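Local coordinates for protein dephospho-CoA kinase (Mycobacterium paratuberculosis, PDB 6N39) that probably catalyses the last step of coenzyme A biosynthesis, the ATP-dependent phosphorylation of the 3'-hydroxyl group of dephospho-CoA, at residues V46-A60 and Q89-A101. Residues are numbered along the deposited sequence; the frame is centred on the assembly and turned at random.
Sequences VVRPGTEGLAALVEA and QTLNGIVHPLVGA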
# COMPACT_ATOMS: atom_id res chain seq x y z
N VAL A 46 -0.08 -25.20 17.24
CA VAL A 46 0.27 -25.00 18.65
C VAL A 46 -0.69 -25.68 19.61
O VAL A 46 -0.44 -25.68 20.83
CB VAL A 46 0.38 -23.50 19.00
CG1 VAL A 46 1.42 -22.82 18.10
CG2 VAL A 46 -0.97 -22.81 18.89
N VAL A 47 -1.77 -26.28 19.11
CA VAL A 47 -2.70 -27.01 19.96
C VAL A 47 -2.72 -28.51 19.62
O VAL A 47 -3.66 -29.21 19.97
CB VAL A 47 -4.11 -26.40 19.88
CG1 VAL A 47 -4.13 -25.02 20.51
CG2 VAL A 47 -4.58 -26.32 18.43
N ARG A 48 -1.67 -29.00 18.96
CA ARG A 48 -1.60 -30.40 18.58
C ARG A 48 -1.31 -31.26 19.82
O ARG A 48 -0.86 -30.76 20.85
CB ARG A 48 -0.52 -30.61 17.52
N PRO A 49 -1.60 -32.57 19.74
CA PRO A 49 -1.34 -33.44 20.89
C PRO A 49 0.10 -33.35 21.37
O PRO A 49 1.04 -33.27 20.57
CB PRO A 49 -1.67 -34.84 20.34
CG PRO A 49 -2.71 -34.58 19.30
CD PRO A 49 -2.32 -33.27 18.66
N GLY A 50 0.27 -33.35 22.69
CA GLY A 50 1.58 -33.30 23.32
C GLY A 50 2.19 -31.92 23.44
O GLY A 50 3.26 -31.79 24.05
N THR A 51 1.56 -30.89 22.89
CA THR A 51 2.10 -29.54 22.93
C THR A 51 1.73 -28.85 24.25
O THR A 51 0.77 -29.22 24.93
CB THR A 51 1.59 -28.72 21.75
OG1 THR A 51 0.15 -28.67 21.78
CG2 THR A 51 2.04 -29.35 20.43
N GLU A 52 2.52 -27.83 24.60
CA GLU A 52 2.24 -27.07 25.81
C GLU A 52 0.91 -26.35 25.71
O GLU A 52 0.19 -26.22 26.71
CB GLU A 52 3.37 -26.07 26.08
N GLY A 53 0.55 -25.89 24.51
CA GLY A 53 -0.69 -25.15 24.35
C GLY A 53 -1.93 -25.99 24.56
O GLY A 53 -2.91 -25.53 25.15
N LEU A 54 -1.92 -27.23 24.06
CA LEU A 54 -3.07 -28.11 24.26
C LEU A 54 -3.25 -28.45 25.73
O LEU A 54 -4.37 -28.47 26.24
CB LEU A 54 -2.92 -29.38 23.42
CG LEU A 54 -4.04 -30.40 23.62
CD1 LEU A 54 -5.40 -29.82 23.21
CD2 LEU A 54 -3.76 -31.70 22.87
N ALA A 55 -2.14 -28.72 26.44
CA ALA A 55 -2.24 -29.04 27.86
C ALA A 55 -2.74 -27.84 28.66
O ALA A 55 -3.53 -28.00 29.60
CB ALA A 55 -0.89 -29.52 28.39
N ALA A 56 -2.30 -26.64 28.29
CA ALA A 56 -2.75 -25.44 28.99
C ALA A 56 -4.26 -25.27 28.89
O ALA A 56 -4.93 -24.95 29.88
CB ALA A 56 -2.03 -24.20 28.44
N LEU A 57 -4.82 -25.49 27.70
CA LEU A 57 -6.26 -25.35 27.52
C LEU A 57 -7.03 -26.43 28.28
O LEU A 57 -8.16 -26.19 28.73
CB LEU A 57 -6.62 -25.40 26.04
CG LEU A 57 -5.96 -24.36 25.13
CD1 LEU A 57 -5.90 -24.91 23.72
CD2 LEU A 57 -6.72 -23.04 25.15
N VAL A 58 -6.44 -27.62 28.43
CA VAL A 58 -7.08 -28.67 29.22
C VAL A 58 -7.26 -28.21 30.66
O VAL A 58 -8.30 -28.45 31.29
CB VAL A 58 -6.27 -29.97 29.13
N GLU A 59 -6.25 -27.52 31.21
CA GLU A 59 -6.36 -27.00 32.57
C GLU A 59 -7.47 -25.96 32.67
O GLU A 59 -8.27 -25.99 33.62
CB GLU A 59 -5.02 -26.41 33.01
N ALA A 60 -7.55 -25.06 31.70
CA ALA A 60 -8.49 -23.95 31.76
C ALA A 60 -9.93 -24.35 31.46
O ALA A 60 -10.85 -23.61 31.82
CB ALA A 60 -8.07 -22.85 30.79
N GLN A 89 -11.37 -14.74 26.33
CA GLN A 89 -10.16 -14.04 26.77
C GLN A 89 -9.11 -15.03 27.26
O GLN A 89 -7.92 -14.90 26.94
CB GLN A 89 -10.52 -13.03 27.86
N THR A 90 -9.53 -16.02 28.05
CA THR A 90 -8.59 -17.05 28.52
C THR A 90 -7.98 -17.81 27.34
O THR A 90 -6.76 -18.00 27.26
CB THR A 90 -9.31 -18.02 29.46
OG1 THR A 90 -9.79 -17.32 30.61
CG2 THR A 90 -8.37 -19.14 29.89
N LEU A 91 -8.84 -18.24 26.41
CA LEU A 91 -8.39 -18.94 25.21
C LEU A 91 -7.35 -18.13 24.44
O LEU A 91 -6.28 -18.65 24.11
CB LEU A 91 -9.60 -19.25 24.33
CG LEU A 91 -9.37 -19.64 22.87
CD1 LEU A 91 -8.66 -20.98 22.78
CD2 LEU A 91 -10.71 -19.68 22.14
N ASN A 92 -7.65 -16.86 24.16
CA ASN A 92 -6.71 -16.02 23.43
C ASN A 92 -5.41 -15.83 24.21
O ASN A 92 -4.33 -15.92 23.63
CB ASN A 92 -7.33 -14.65 23.13
CG ASN A 92 -8.44 -14.73 22.10
OD1 ASN A 92 -8.74 -15.80 21.56
ND2 ASN A 92 -9.07 -13.59 21.83
N GLY A 93 -5.49 -15.57 25.51
CA GLY A 93 -4.28 -15.43 26.30
C GLY A 93 -3.40 -16.67 26.24
O GLY A 93 -2.18 -16.57 26.38
N ILE A 94 -4.01 -17.83 26.03
CA ILE A 94 -3.22 -19.05 25.86
C ILE A 94 -2.64 -19.14 24.44
O ILE A 94 -1.45 -19.39 24.26
CB ILE A 94 -4.06 -20.29 26.19
CG1 ILE A 94 -4.31 -20.37 27.70
CG2 ILE A 94 -3.38 -21.55 25.67
CD1 ILE A 94 -5.13 -21.57 28.12
N VAL A 95 -3.48 -18.93 23.43
CA VAL A 95 -3.13 -19.32 22.07
C VAL A 95 -2.30 -18.25 21.37
O VAL A 95 -1.32 -18.56 20.69
CB VAL A 95 -4.41 -19.66 21.28
CG1 VAL A 95 -4.09 -19.82 19.79
CG2 VAL A 95 -5.05 -20.92 21.82
N HIS A 96 -2.69 -16.98 21.51
CA HIS A 96 -2.04 -15.94 20.72
C HIS A 96 -0.55 -15.78 21.02
O HIS A 96 0.22 -15.61 20.06
CB HIS A 96 -2.79 -14.61 20.89
CG HIS A 96 -4.14 -14.59 20.24
ND1 HIS A 96 -4.93 -13.46 20.19
CD2 HIS A 96 -4.85 -15.57 19.62
CE1 HIS A 96 -6.06 -13.74 19.57
NE2 HIS A 96 -6.04 -15.01 19.21
N PRO A 97 -0.08 -15.83 22.27
CA PRO A 97 1.38 -15.75 22.47
C PRO A 97 2.13 -16.92 21.84
O PRO A 97 3.23 -16.73 21.32
CB PRO A 97 1.53 -15.75 24.00
CG PRO A 97 0.21 -15.20 24.50
CD PRO A 97 -0.81 -15.76 23.56
N LEU A 98 1.54 -18.12 21.84
CA LEU A 98 2.19 -19.26 21.22
C LEU A 98 2.29 -19.08 19.71
O LEU A 98 3.32 -19.39 19.10
CB LEU A 98 1.43 -20.55 21.56
CG LEU A 98 1.30 -20.87 23.05
CD1 LEU A 98 0.31 -21.98 23.26
CD2 LEU A 98 2.66 -21.24 23.62
N VAL A 99 1.23 -18.54 19.10
CA VAL A 99 1.26 -18.22 17.67
C VAL A 99 2.33 -17.18 17.38
O VAL A 99 3.09 -17.29 16.41
CB VAL A 99 -0.12 -17.75 17.19
CG1 VAL A 99 -0.05 -17.29 15.75
CG2 VAL A 99 -1.15 -18.86 17.35
N GLY A 100 2.40 -16.13 18.21
CA GLY A 100 3.42 -15.11 18.01
C GLY A 100 4.83 -15.66 18.10
O GLY A 100 5.69 -15.34 17.28
N ALA A 101 5.07 -16.51 19.10
CA ALA A 101 6.39 -17.12 19.24
C ALA A 101 6.73 -17.97 18.02
O ALA A 101 7.86 -17.91 17.51
CB ALA A 101 6.46 -17.96 20.51
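Ile94 of the helical segment 89-101 enters as a knob into a hole lined by Gly53, Ala56, Leu57 and Ala60 of segment 46-60. Helix 52-60 runs antiparallel to its partner, the two axes inclined at 171° and 9.8 Å apart at their closest. The side chain of Ile94 is extended beyond CB (chi2 -180°), which carries Ile94 CD1 to 3.7 Å from Leu57 CD2 and close to Ala56 O, while CG2 lies against the same leucine methyl and Ala56 CB. Leu57 CD2 is thus the shared point of this cluster, for it also meets Leu91 CD1 at 3.7 Å. Further along, Leu98 reaches over the helix start where Gly53 has no side chain, and Leu98 CD1 presses on Gly53 CA at 3.5 Å, a tight fit for two carbons. Val46 packs at the base of Leu98, Val46 CB 4.0 Å from Leu98 CB; its CG1, anti to the carbonyl carbon, lies by Leu98 CB and O, and its CG2 faces Val99 CG2. At the far end Ala60 CB touches Thr90 CG2 at 3.8 Å. No hydrogen bond crosses this apolar interface. Thr51 caps the start of helix 52-60 through a weak bond from Leu54 N to OG1. Helix 74-83 packs beside the pair, touching Val47 and Leu91, and helix 87-109 leads on to strand 115-119 of the parallel P-loop sheet.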